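Local coordinates for protein putative alpha-L-fucosidase (Bacteroides thetaiotaomicron, PDB 3EYP) that probably hydrolyses alpha-L-fucosyl linkages as a glycoside hydrolase family 29 enzyme with a TIM-barrel-type catalytic domain, at residues G125-R129 with H130-S134; L136-T139 with E140-K143; P176-R179 with H180-K183. All coordinates share one frame; numbering follows the deposited sequence.

Contact 1: G125-R129 with H130-S134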
ATOM      1  N   GLY A 125       8.840 -14.510  -7.548  1.00 39.06           N
ATOM      2  CA  GLY A 125       7.785 -15.486  -7.287  1.00 38.71           C
ATOM      3  C   GLY A 125       8.235 -16.706  -6.513  1.00 39.33           C
ATOM      4  O   GLY A 125       9.071 -17.460  -6.987  1.00 37.26           O
ATOM      5  N   PRO A 126       7.739 -16.893  -5.258  1.00 38.44           N
ATOM      6  CA  PRO A 126       8.171 -18.120  -4.588  1.00 37.88           C
ATOM      7  C   PRO A 126       7.812 -19.430  -5.250  1.00 37.73           C
ATOM      8  O   PRO A 126       8.656 -20.308  -5.359  1.00 36.97           O
ATOM      9  CB  PRO A 126       7.571 -18.017  -3.186  1.00 39.51           C
ATOM     10  CG  PRO A 126       7.400 -16.564  -2.963  1.00 37.91           C
ATOM     11  CD  PRO A 126       7.139 -15.927  -4.325  1.00 40.08           C
ATOM     12  N   HIS A 127       6.559 -19.593  -5.639  1.00 37.65           N
ATOM     13  CA  HIS A 127       6.148 -20.770  -6.396  1.00 37.66           C
ATOM     14  C   HIS A 127       6.639 -20.571  -7.841  1.00 37.15           C
ATOM     15  O   HIS A 127       6.438 -19.521  -8.447  1.00 37.61           O
ATOM     16  CB  HIS A 127       4.641 -21.008  -6.375  1.00 37.63           C
ATOM     17  CG  HIS A 127       4.194 -22.170  -7.208  1.00 37.24           C
ATOM     18  ND1 HIS A 127       4.598 -23.477  -6.978  1.00 39.11           N
ATOM     19  CD2 HIS A 127       3.337 -22.225  -8.253  1.00 35.80           C
ATOM     20  CE1 HIS A 127       4.007 -24.279  -7.843  1.00 37.93           C
ATOM     21  NE2 HIS A 127       3.260 -23.540  -8.649  1.00 37.42           N
ATOM     22  N   ASP A 128       7.317 -21.593  -8.336  1.00 37.11           N
ATOM     23  CA  ASP A 128       7.949 -21.541  -9.708  1.00 37.12           C
ATOM     24  C   ASP A 128       7.554 -22.750 -10.498  1.00 37.76           C
ATOM     25  O   ASP A 128       8.040 -23.892 -10.261  1.00 37.67           O
ATOM     26  CB  ASP A 128       9.491 -21.405  -9.524  1.00 36.21           C
ATOM     27  CG  ASP A 128      10.252 -21.131 -10.811  1.00 38.44           C
ATOM     28  OD1 ASP A 128       9.895 -21.672 -11.862  1.00 37.98           O
ATOM     29  OD2 ASP A 128      11.218 -20.325 -10.736  1.00 38.92           O
ATOM     30  N   ARG A 129       6.638 -22.531 -11.426  1.00 38.80           N
ATOM     31  CA  ARG A 129       6.098 -23.602 -12.233  1.00 39.10           C
ATOM     32  C   ARG A 129       7.138 -24.179 -13.181  1.00 39.71           C
ATOM     33  O   ARG A 129       7.110 -25.383 -13.507  1.00 40.46           O
ATOM     34  CB  ARG A 129       4.861 -23.155 -13.018  1.00 40.41           C
ATOM     35  CG  ARG A 129       3.672 -22.895 -12.175  1.00 41.08           C
ATOM     36  CD  ARG A 129       2.640 -22.127 -12.932  1.00 41.33           C
ATOM     37  NE  ARG A 129       1.541 -21.708 -12.089  1.00 39.71           N
ATOM     38  CZ  ARG A 129       0.949 -20.548 -12.147  1.00 42.44           C
ATOM     39  NH1 ARG A 129       1.373 -19.626 -13.006  1.00 43.66           N
ATOM     40  NH2 ARG A 129      -0.023 -20.278 -11.282  1.00 42.91           N
ATOM     41  N   HIS A 130       8.131 -23.364 -13.540  1.00 39.86           N
ATOM     42  CA  HIS A 130       9.094 -23.783 -14.562  1.00 38.82           C
ATOM     43  C   HIS A 130      10.001 -24.808 -13.917  1.00 39.29           C
ATOM     44  O   HIS A 130      10.234 -25.883 -14.455  1.00 37.20           O
ATOM     45  CB  HIS A 130       9.898 -22.593 -15.163  1.00 39.38           C
ATOM     46  CG  HIS A 130      10.877 -23.019 -16.226  1.00 37.10           C
ATOM     47  ND1 HIS A 130      10.492 -23.318 -17.522  1.00 38.33           N
ATOM     48  CD2 HIS A 130      12.221 -23.238 -16.173  1.00 39.21           C
ATOM     49  CE1 HIS A 130      11.549 -23.724 -18.216  1.00 36.40           C
ATOM     50  NE2 HIS A 130      12.616 -23.679 -17.417  1.00 37.20           N
ATOM     51  N   GLU A 131      10.407 -24.507 -12.695  1.00 39.45           N
ATOM     52  CA  GLU A 131      11.374 -25.328 -12.004  1.00 40.16           C
ATOM     53  C   GLU A 131      10.716 -26.606 -11.666  1.00 40.75           C
ATOM     54  O   GLU A 131      11.373 -27.687 -11.656  1.00 40.96           O
ATOM     55  CB  GLU A 131      11.946 -24.621 -10.776  1.00 40.79           C
ATOM     56  CG  GLU A 131      12.953 -23.507 -11.160  1.00 42.82           C
ATOM     57  CD  GLU A 131      14.280 -24.045 -11.566  1.00 43.34           C
ATOM     58  OE1 GLU A 131      14.799 -24.944 -10.884  1.00 44.31           O
ATOM     59  OE2 GLU A 131      14.832 -23.550 -12.551  1.00 48.39           O
ATOM     60  N   HIS A 132       9.414 -26.503 -11.403  1.00 40.37           N
ATOM     61  CA  HIS A 132       8.591 -27.721 -11.089  1.00 40.95           C
ATOM     62  C   HIS A 132       8.490 -28.726 -12.230  1.00 41.51           C
ATOM     63  O   HIS A 132       8.231 -29.912 -11.995  1.00 42.09           O
ATOM     64  CB  HIS A 132       7.177 -27.394 -10.593  1.00 40.10           C
ATOM     65  CG  HIS A 132       7.066 -27.270  -9.095  1.00 41.77           C
ATOM     66  ND1 HIS A 132       7.027 -28.362  -8.248  1.00 39.13           N
ATOM     67  CD2 HIS A 132       6.877 -26.187  -8.305  1.00 40.63           C
ATOM     68  CE1 HIS A 132       6.873 -27.949  -6.996  1.00 40.15           C
ATOM     69  NE2 HIS A 132       6.778 -26.631  -7.003  1.00 41.74           N
ATOM     70  N   LEU A 133       8.727 -28.269 -13.440  1.00 42.85           N
ATOM     71  CA  LEU A 133       8.713 -29.163 -14.628  1.00 43.29           C
ATOM     72  C   LEU A 133       9.881 -30.145 -14.595  1.00 44.35           C
ATOM     73  O   LEU A 133       9.836 -31.182 -15.246  1.00 45.72           O
ATOM     74  CB  LEU A 133       8.798 -28.383 -15.942  1.00 44.04           C
ATOM     75  CG  LEU A 133       7.592 -27.454 -16.251  1.00 45.59           C
ATOM     76  CD1 LEU A 133       7.737 -26.699 -17.564  1.00 43.10           C
ATOM     77  CD2 LEU A 133       6.335 -28.305 -16.202  1.00 42.47           C
ATOM     78  N   SER A 134      10.963 -29.803 -13.897  1.00 44.48           N
ATOM     79  CA  SER A 134      12.175 -30.682 -13.884  1.00 44.00           C
ATOM     80  C   SER A 134      12.019 -31.971 -13.076  1.00 44.92           C
ATOM     81  O   SER A 134      11.494 -31.977 -11.954  1.00 46.09           O
ATOM     82  CB  SER A 134      13.402 -29.928 -13.398  1.00 44.75           C
ATOM     83  OG  SER A 134      14.455 -30.806 -13.042  1.00 43.73           O
TER
HETATM   84  O   HOH W   1       6.479 -24.479  -5.046  1.00 46.81           O
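Asp-128 OD1 accepts two backbone N-H groups of the turn that follows it. The bond from Glu-131 N is 3.0 Å long with an N-H...O angle of 155° and reaches the oxygen from above the carboxylate plane; the one from His-130 N to the same OD1 is weak. Having CG anti to the backbone N (chi1 -171°) brings OD1 of Asp-128 to the two amides, and Glu-131 CG packs against Asp-128 CG at 3.6 Å. The other carboxylate oxygen, OD2, forms a salt bridge with Lys-76. Backbone bonds continue the turn: His-132 N donates to Asp-128 O at 3.2 Å, and a weak bond runs from Leu-133 N to Arg-129 O. Asp-128 is thus the N-cap of the short, weakly bonded helix 129-132, which follows the loop after strand 119-124 of the parallel barrel sheet, within the family 29 fucosidase domain. The aromatic contact joins His-127 and His-132, whose rings meet obliquely, planes 45° apart, with His-127 CE1 3.5 Å from His-132 CD2. One water lies in the plane of both rings, 2.9 Å from His-127 ND1 and 2.9 Å from His-132 NE2, and bridges them. Asp-128 O sits at the edge of the His-132 ring, near CD2. Among the charged groups, Arg-129 leads away from the turn to a salt bridge with Glu-39 and a hydrogen bond to Gly-40 O.

Contact 2: L136-T139 with E140-K143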
ATOM      1  N   LEU A 136      14.152 -33.353 -11.543  1.00 43.15           N
ATOM      2  CA  LEU A 136      15.051 -33.206 -10.399  1.00 42.57           C
ATOM      3  C   LEU A 136      14.560 -32.288  -9.271  1.00 41.99           C
ATOM      4  O   LEU A 136      15.205 -32.106  -8.295  1.00 40.72           O
ATOM      5  CB  LEU A 136      16.397 -32.698 -10.872  1.00 43.54           C
ATOM      6  CG  LEU A 136      17.016 -33.619 -11.929  1.00 42.73           C
ATOM      7  CD1 LEU A 136      18.386 -33.118 -12.211  1.00 46.97           C
ATOM      8  CD2 LEU A 136      17.024 -35.110 -11.459  1.00 45.66           C
ATOM      9  N   TYR A 137      13.415 -31.677  -9.476  1.00 42.80           N
ATOM     10  CA  TYR A 137      12.949 -30.639  -8.576  1.00 41.86           C
ATOM     11  C   TYR A 137      12.841 -31.204  -7.167  1.00 43.02           C
ATOM     12  O   TYR A 137      12.298 -32.298  -6.953  1.00 42.97           O
ATOM     13  CB  TYR A 137      11.601 -30.059  -9.017  1.00 42.73           C
ATOM     14  CG  TYR A 137      11.095 -28.960  -8.054  1.00 39.82           C
ATOM     15  CD1 TYR A 137      11.216 -27.617  -8.391  1.00 40.75           C
ATOM     16  CD2 TYR A 137      10.535 -29.268  -6.829  1.00 43.33           C
ATOM     17  CE1 TYR A 137      10.754 -26.609  -7.547  1.00 42.35           C
ATOM     18  CE2 TYR A 137      10.082 -28.259  -5.943  1.00 42.07           C
ATOM     19  CZ  TYR A 137      10.182 -26.918  -6.333  1.00 41.99           C
ATOM     20  OH  TYR A 137       9.768 -25.867  -5.529  1.00 40.79           O
ATOM     21  N   THR A 138      13.427 -30.482  -6.243  1.00 42.29           N
ATOM     22  CA  THR A 138      13.160 -30.676  -4.802  1.00 44.53           C
ATOM     23  C   THR A 138      13.113 -29.326  -4.081  1.00 45.34           C
ATOM     24  O   THR A 138      13.685 -28.317  -4.521  1.00 45.24           O
ATOM     25  CB  THR A 138      14.207 -31.505  -4.045  1.00 43.72           C
ATOM     26  OG1 THR A 138      15.419 -30.765  -3.930  1.00 45.63           O
ATOM     27  CG2 THR A 138      14.474 -32.906  -4.701  1.00 45.30           C
ATOM     28  N   THR A 139      12.498 -29.344  -2.910  1.00 45.84           N
ATOM     29  CA  THR A 139      12.300 -28.087  -2.159  1.00 45.45           C
ATOM     30  C   THR A 139      13.661 -27.560  -1.765  1.00 44.18           C
ATOM     31  O   THR A 139      13.938 -26.394  -1.912  1.00 43.65           O
ATOM     32  CB  THR A 139      11.283 -28.245  -0.965  1.00 45.77           C
ATOM     33  OG1 THR A 139      10.008 -28.576  -1.528  1.00 48.52           O
ATOM     34  CG2 THR A 139      11.130 -26.944  -0.141  1.00 46.87           C
ATOM     35  N   GLU A 140      14.534 -28.455  -1.343  1.00 44.13           N
ATOM     36  CA  GLU A 140      15.853 -28.077  -0.854  1.00 45.16           C
ATOM     37  C   GLU A 140      16.666 -27.450  -1.990  1.00 43.27           C
ATOM     38  O   GLU A 140      17.480 -26.509  -1.811  1.00 44.48           O
ATOM     39  CB  GLU A 140      16.613 -29.296  -0.321  1.00 46.33           C
ATOM     40  CG  GLU A 140      17.976 -29.020   0.253  1.00 51.93           C
ATOM     41  CD  GLU A 140      17.890 -28.185   1.540  1.00 58.14           C
ATOM     42  OE1 GLU A 140      16.753 -27.941   2.053  1.00 63.95           O
ATOM     43  OE2 GLU A 140      18.960 -27.750   2.015  1.00 64.39           O
ATOM     44  N   ARG A 141      16.455 -28.008  -3.158  1.00 42.40           N
ATOM     45  CA  ARG A 141      17.198 -27.583  -4.350  1.00 42.51           C
ATOM     46  C   ARG A 141      16.698 -26.198  -4.773  1.00 41.83           C
ATOM     47  O   ARG A 141      17.442 -25.301  -5.158  1.00 41.06           O
ATOM     48  CB  ARG A 141      17.013 -28.552  -5.526  1.00 42.75           C
ATOM     49  CG  ARG A 141      17.951 -29.750  -5.657  1.00 47.94           C
ATOM     50  CD  ARG A 141      17.639 -30.460  -7.052  1.00 52.28           C
ATOM     51  NE  ARG A 141      18.726 -30.472  -8.032  1.00 60.77           N
ATOM     52  CZ  ARG A 141      18.650 -30.073  -9.307  1.00 63.55           C
ATOM     53  NH1 ARG A 141      17.521 -29.589  -9.820  1.00 67.45           N
ATOM     54  NH2 ARG A 141      19.726 -30.173 -10.077  1.00 67.50           N
ATOM     55  N   TYR A 142      15.399 -26.063  -4.707  1.00 42.14           N
ATOM     56  CA  TYR A 142      14.748 -24.868  -5.186  1.00 41.48           C
ATOM     57  C   TYR A 142      15.099 -23.744  -4.213  1.00 41.42           C
ATOM     58  O   TYR A 142      15.245 -22.583  -4.576  1.00 39.89           O
ATOM     59  CB  TYR A 142      13.239 -25.046  -5.272  1.00 40.79           C
ATOM     60  CG  TYR A 142      12.567 -23.723  -5.656  1.00 42.55           C
ATOM     61  CD1 TYR A 142      12.626 -23.253  -6.969  1.00 40.58           C
ATOM     62  CD2 TYR A 142      11.952 -22.911  -4.712  1.00 41.03           C
ATOM     63  CE1 TYR A 142      12.051 -22.066  -7.333  1.00 40.24           C
ATOM     64  CE2 TYR A 142      11.401 -21.693  -5.075  1.00 39.68           C
ATOM     65  CZ  TYR A 142      11.450 -21.281  -6.408  1.00 41.42           C
ATOM     66  OH  TYR A 142      10.875 -20.090  -6.831  1.00 39.03           O
ATOM     67  N   LYS A 143      15.190 -24.113  -2.942  1.00 43.30           N
ATOM     68  CA  LYS A 143      15.585 -23.155  -1.903  1.00 42.17           C
ATOM     69  C   LYS A 143      16.911 -22.550  -2.280  1.00 42.87           C
ATOM     70  O   LYS A 143      17.089 -21.331  -2.220  1.00 42.85           O
ATOM     71  CB  LYS A 143      15.707 -23.809  -0.524  1.00 44.05           C
ATOM     72  CG  LYS A 143      16.536 -22.989   0.486  1.00 45.99           C
ATOM     73  CD  LYS A 143      16.790 -23.712   1.779  1.00 49.89           C
ATOM     74  CE  LYS A 143      17.892 -24.752   1.652  1.00 54.22           C
ATOM     75  NZ  LYS A 143      18.277 -25.290   2.997  1.00 58.72           N
TER
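Tyr-137 lays the outer end of its ring against the root of the Tyr-142 side chain. Its CE1 is 3.7 Å from Tyr-142 CB, and its hydroxyl OH comes to 3.5 Å from Tyr-142 CG. The two ring planes are 28° apart but slid along each other, with centroids 5.7 Å apart, so the rings barely overlap. With CG opposite the backbone N (chi1 180°), the Tyr-137 ring lies beside its carbonyl carbon, on the side of the helix. The Tyr-142 ring runs on inward, where its hydroxyl is hydrogen-bonded to Lys-76, while Tyr-137 also stacks on His-132.

Elsewhere on the turn, Leu-136 and Arg-141 pair at the surface. Leu-136 CB lies over one face of the guanidinium, displaced toward its rim and 3.5 Å from Arg-141 NH1. A bend at chi3 turns the arginine head back over the leucine, and the aliphatic part of the same chain passes close to Leu-136 O and Thr-138 OG1.

The polar contacts follow the backbone. Thr-138 OG1 accepts from Arg-141 N at 3.0 Å; its chi1 of 70° sets the hydroxyl between the backbone N and the carbonyl carbon, facing that amide. Tyr-142 N donates to Thr-138 O at 2.8 Å, nearly in line with the carbonyl bond, and Lys-143 N donates to Thr-139 O. One turn along, Lys-143 NZ forms a salt bridge with Glu-140 OE2 at 2.7 Å, meeting the carboxylate on its syn side but well out of its plane. The bond from Arg-141 N to the threonine hydroxyl makes Thr-138 the N-cap of helix 139-155, which follows the loop after helix 129-132 in the fucosidase domain.

Contact 3: P176-R179 with H180-K183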
ATOM      1  N   PRO A 176      11.469 -22.557   7.393  1.00 42.70           N
ATOM      2  CA  PRO A 176      12.936 -22.486   7.347  1.00 43.27           C
ATOM      3  C   PRO A 176      13.521 -22.118   5.971  1.00 43.40           C
ATOM      4  O   PRO A 176      14.589 -21.542   5.898  1.00 45.73           O
ATOM      5  CB  PRO A 176      13.365 -23.906   7.756  1.00 43.88           C
ATOM      6  CG  PRO A 176      12.226 -24.387   8.678  1.00 42.90           C
ATOM      7  CD  PRO A 176      10.995 -23.836   7.953  1.00 42.63           C
ATOM      8  N   VAL A 177      12.806 -22.457   4.927  1.00 43.42           N
ATOM      9  CA  VAL A 177      13.134 -21.999   3.550  1.00 43.71           C
ATOM     10  C   VAL A 177      13.083 -20.459   3.434  1.00 43.32           C
ATOM     11  O   VAL A 177      14.037 -19.805   3.021  1.00 43.62           O
ATOM     12  CB  VAL A 177      12.159 -22.593   2.515  1.00 43.75           C
ATOM     13  CG1 VAL A 177      12.273 -21.888   1.120  1.00 43.41           C
ATOM     14  CG2 VAL A 177      12.366 -24.099   2.370  1.00 43.25           C
ATOM     15  N   TYR A 178      11.964 -19.896   3.846  1.00 42.74           N
ATOM     16  CA  TYR A 178      11.809 -18.441   3.848  1.00 42.45           C
ATOM     17  C   TYR A 178      12.857 -17.780   4.768  1.00 43.16           C
ATOM     18  O   TYR A 178      13.311 -16.641   4.509  1.00 43.53           O
ATOM     19  CB  TYR A 178      10.383 -18.013   4.260  1.00 42.66           C
ATOM     20  CG  TYR A 178       9.311 -18.250   3.258  1.00 40.84           C
ATOM     21  CD1 TYR A 178       9.072 -17.341   2.229  1.00 40.69           C
ATOM     22  CD2 TYR A 178       8.440 -19.351   3.390  1.00 41.97           C
ATOM     23  CE1 TYR A 178       7.999 -17.533   1.319  1.00 40.77           C
ATOM     24  CE2 TYR A 178       7.461 -19.578   2.474  1.00 43.55           C
ATOM     25  CZ  TYR A 178       7.221 -18.669   1.441  1.00 42.79           C
ATOM     26  OH  TYR A 178       6.177 -18.896   0.574  1.00 43.34           O
ATOM     27  N   ARG A 179      13.278 -18.487   5.826  1.00 44.58           N
ATOM     28  CA  ARG A 179      14.320 -17.925   6.727  1.00 44.07           C
ATOM     29  C   ARG A 179      15.609 -17.651   5.970  1.00 45.41           C
ATOM     30  O   ARG A 179      16.219 -16.579   6.075  1.00 46.54           O
ATOM     31  CB  ARG A 179      14.652 -18.842   7.898  1.00 42.93           C
ATOM     32  CG  ARG A 179      15.520 -18.173   8.990  1.00 43.55           C
ATOM     33  CD  ARG A 179      15.735 -19.110  10.189  1.00 46.06           C
ATOM     34  NE  ARG A 179      16.485 -20.331   9.873  1.00 45.39           N
ATOM     35  CZ  ARG A 179      16.053 -21.598   9.931  1.00 52.54           C
ATOM     36  NH1 ARG A 179      16.919 -22.619   9.633  1.00 53.74           N
ATOM     37  NH2 ARG A 179      14.838 -21.886  10.329  1.00 51.38           N
ATOM     38  N   HIS A 180      16.039 -18.698   5.292  1.00 44.77           N
ATOM     39  CA  HIS A 180      17.221 -18.659   4.443  1.00 46.28           C
ATOM     40  C   HIS A 180      17.156 -17.434   3.532  1.00 44.52           C
ATOM     41  O   HIS A 180      18.102 -16.650   3.429  1.00 44.30           O
ATOM     42  CB  HIS A 180      17.353 -19.981   3.657  1.00 47.18           C
ATOM     43  CG  HIS A 180      18.641 -20.132   2.912  1.00 53.99           C
ATOM     44  ND1 HIS A 180      19.876 -20.078   3.530  1.00 62.12           N
ATOM     45  CD2 HIS A 180      18.882 -20.392   1.603  1.00 59.06           C
ATOM     46  CE1 HIS A 180      20.823 -20.262   2.619  1.00 61.90           C
ATOM     47  NE2 HIS A 180      20.245 -20.454   1.444  1.00 59.08           N
ATOM     48  N   TRP A 181      15.993 -17.231   2.946  1.00 43.51           N
ATOM     49  CA  TRP A 181      15.778 -16.064   2.057  1.00 42.23           C
ATOM     50  C   TRP A 181      15.748 -14.711   2.760  1.00 42.77           C
ATOM     51  O   TRP A 181      16.366 -13.723   2.337  1.00 42.83           O
ATOM     52  CB  TRP A 181      14.538 -16.233   1.221  1.00 42.11           C
ATOM     53  CG  TRP A 181      14.523 -17.460   0.365  1.00 41.00           C
ATOM     54  CD1 TRP A 181      15.573 -18.229  -0.003  1.00 42.32           C
ATOM     55  CD2 TRP A 181      13.357 -18.064  -0.203  1.00 37.38           C
ATOM     56  NE1 TRP A 181      15.141 -19.292  -0.796  1.00 38.81           N
ATOM     57  CE2 TRP A 181      13.775 -19.212  -0.911  1.00 40.75           C
ATOM     58  CE3 TRP A 181      12.007 -17.764  -0.158  1.00 38.29           C
ATOM     59  CZ2 TRP A 181      12.892 -20.018  -1.612  1.00 39.56           C
ATOM     60  CZ3 TRP A 181      11.109 -18.582  -0.893  1.00 39.67           C
ATOM     61  CH2 TRP A 181      11.559 -19.693  -1.579  1.00 39.98           C
ATOM     62  N   TYR A 182      15.050 -14.689   3.860  1.00 42.61           N
ATOM     63  CA  TYR A 182      14.943 -13.482   4.699  1.00 44.50           C
ATOM     64  C   TYR A 182      16.304 -12.944   5.162  1.00 44.35           C
ATOM     65  O   TYR A 182      16.554 -11.747   5.127  1.00 45.23           O
ATOM     66  CB  TYR A 182      14.092 -13.814   5.915  1.00 44.67           C
ATOM     67  CG  TYR A 182      14.232 -12.878   7.056  1.00 49.34           C
ATOM     68  CD1 TYR A 182      13.590 -11.654   7.035  1.00 51.72           C
ATOM     69  CD2 TYR A 182      14.952 -13.246   8.194  1.00 53.45           C
ATOM     70  CE1 TYR A 182      13.663 -10.818   8.101  1.00 56.97           C
ATOM     71  CE2 TYR A 182      15.039 -12.428   9.257  1.00 56.34           C
ATOM     72  CZ  TYR A 182      14.394 -11.203   9.219  1.00 59.76           C
ATOM     73  OH  TYR A 182      14.487 -10.348  10.299  1.00 64.95           O
ATOM     74  N   LYS A 183      17.198 -13.859   5.518  1.00 44.20           N
ATOM     75  CA  LYS A 183      18.547 -13.487   5.980  1.00 44.85           C
ATOM     76  C   LYS A 183      19.310 -12.757   4.887  1.00 43.82           C
ATOM     77  O   LYS A 183      20.063 -11.782   5.119  1.00 43.94           O
ATOM     78  CB  LYS A 183      19.337 -14.736   6.464  1.00 46.76           C
ATOM     79  CG  LYS A 183      18.828 -15.275   7.820  1.00 50.39           C
ATOM     80  CD  LYS A 183      19.656 -16.469   8.362  1.00 58.04           C
ATOM     81  CE  LYS A 183      21.170 -16.264   8.256  1.00 62.12           C
ATOM     82  NZ  LYS A 183      21.936 -16.062   9.584  1.00 65.50           N
TER
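The Trp-181 indole carries Val-177 on one face and turns an edge to Tyr-178. Val-177 CG1 stands over the six-membered ring in a CH-pi contact, 3.6 Å from its centroid and offset toward the rim; the nearest ring atom is Trp-181 CZ2, 3.4 Å from CG1. The two side chains lie side by side and point the same way. With chi1 at 167°, the CG1 branch of Val-177 sits beside the carbonyl carbon, the direction that leads to the tryptophan one turn on. The CE3-CZ3 edge of the indole meets the face of the Tyr-178 ring in a T-shaped pair, centroids 5.3 Å apart and planes at 75°, with Trp-181 CE3 3.8 Å from Tyr-178 CD1. At the five-membered ring, the indole NE1 is hydrogen-bonded to Lys-143 O, and Trp-181 also stacks with Tyr-146, both on helix 139-155. An alanine at Trp-181 is likely to open a gap beside Val-177 CG1 and the Tyr-178 ring and leave Lys-143 O without its indole donor.

Under these rings runs the regular i to i+4 ladder. Trp-181 N donates to Val-177 O in the carbonyl plane, and Tyr-182 N to Tyr-178 O at 2.7 Å; His-180 N and Lys-183 N bond likewise to Pro-176 O and Arg-179 O. Arg-179 O also lies at the edge of the Tyr-182 ring, which itself stacks on Phe-203. Trp-181 and His-180 pack on helix 139-155, and helix 175-188 is the crossover of the beta-alpha-beta unit between strands 162-164 and 193-195, as in a TIM barrel.

How the contacts relate
The three contacts follow one another along the chain, on the same side of its centre and within the fucosidase domain. Contacts 1 and 2, with centres about 10 Å apart, meet at Tyr-142, whose OH makes a probable, weak hydrogen bond to Pro-126 O at 2.7 Å and also packs on Asp-128 CB. Contacts 2 and 3 (centres about 14 Å apart) are joined, besides the indole bond to helix 139-155, by Tyr-142 CE2 on Trp-181 CH2 and by Thr-139 CG2 on Val-177 CG2, each pair 4.0 Å apart. Contacts 1 and 3, at about 18 Å, touch lightly through Pro-126 CB, which approaches Tyr-178 OH and Trp-181. Tyr-142 and Trp-181 thus tie the loop after strand 119-124 to two successive helices.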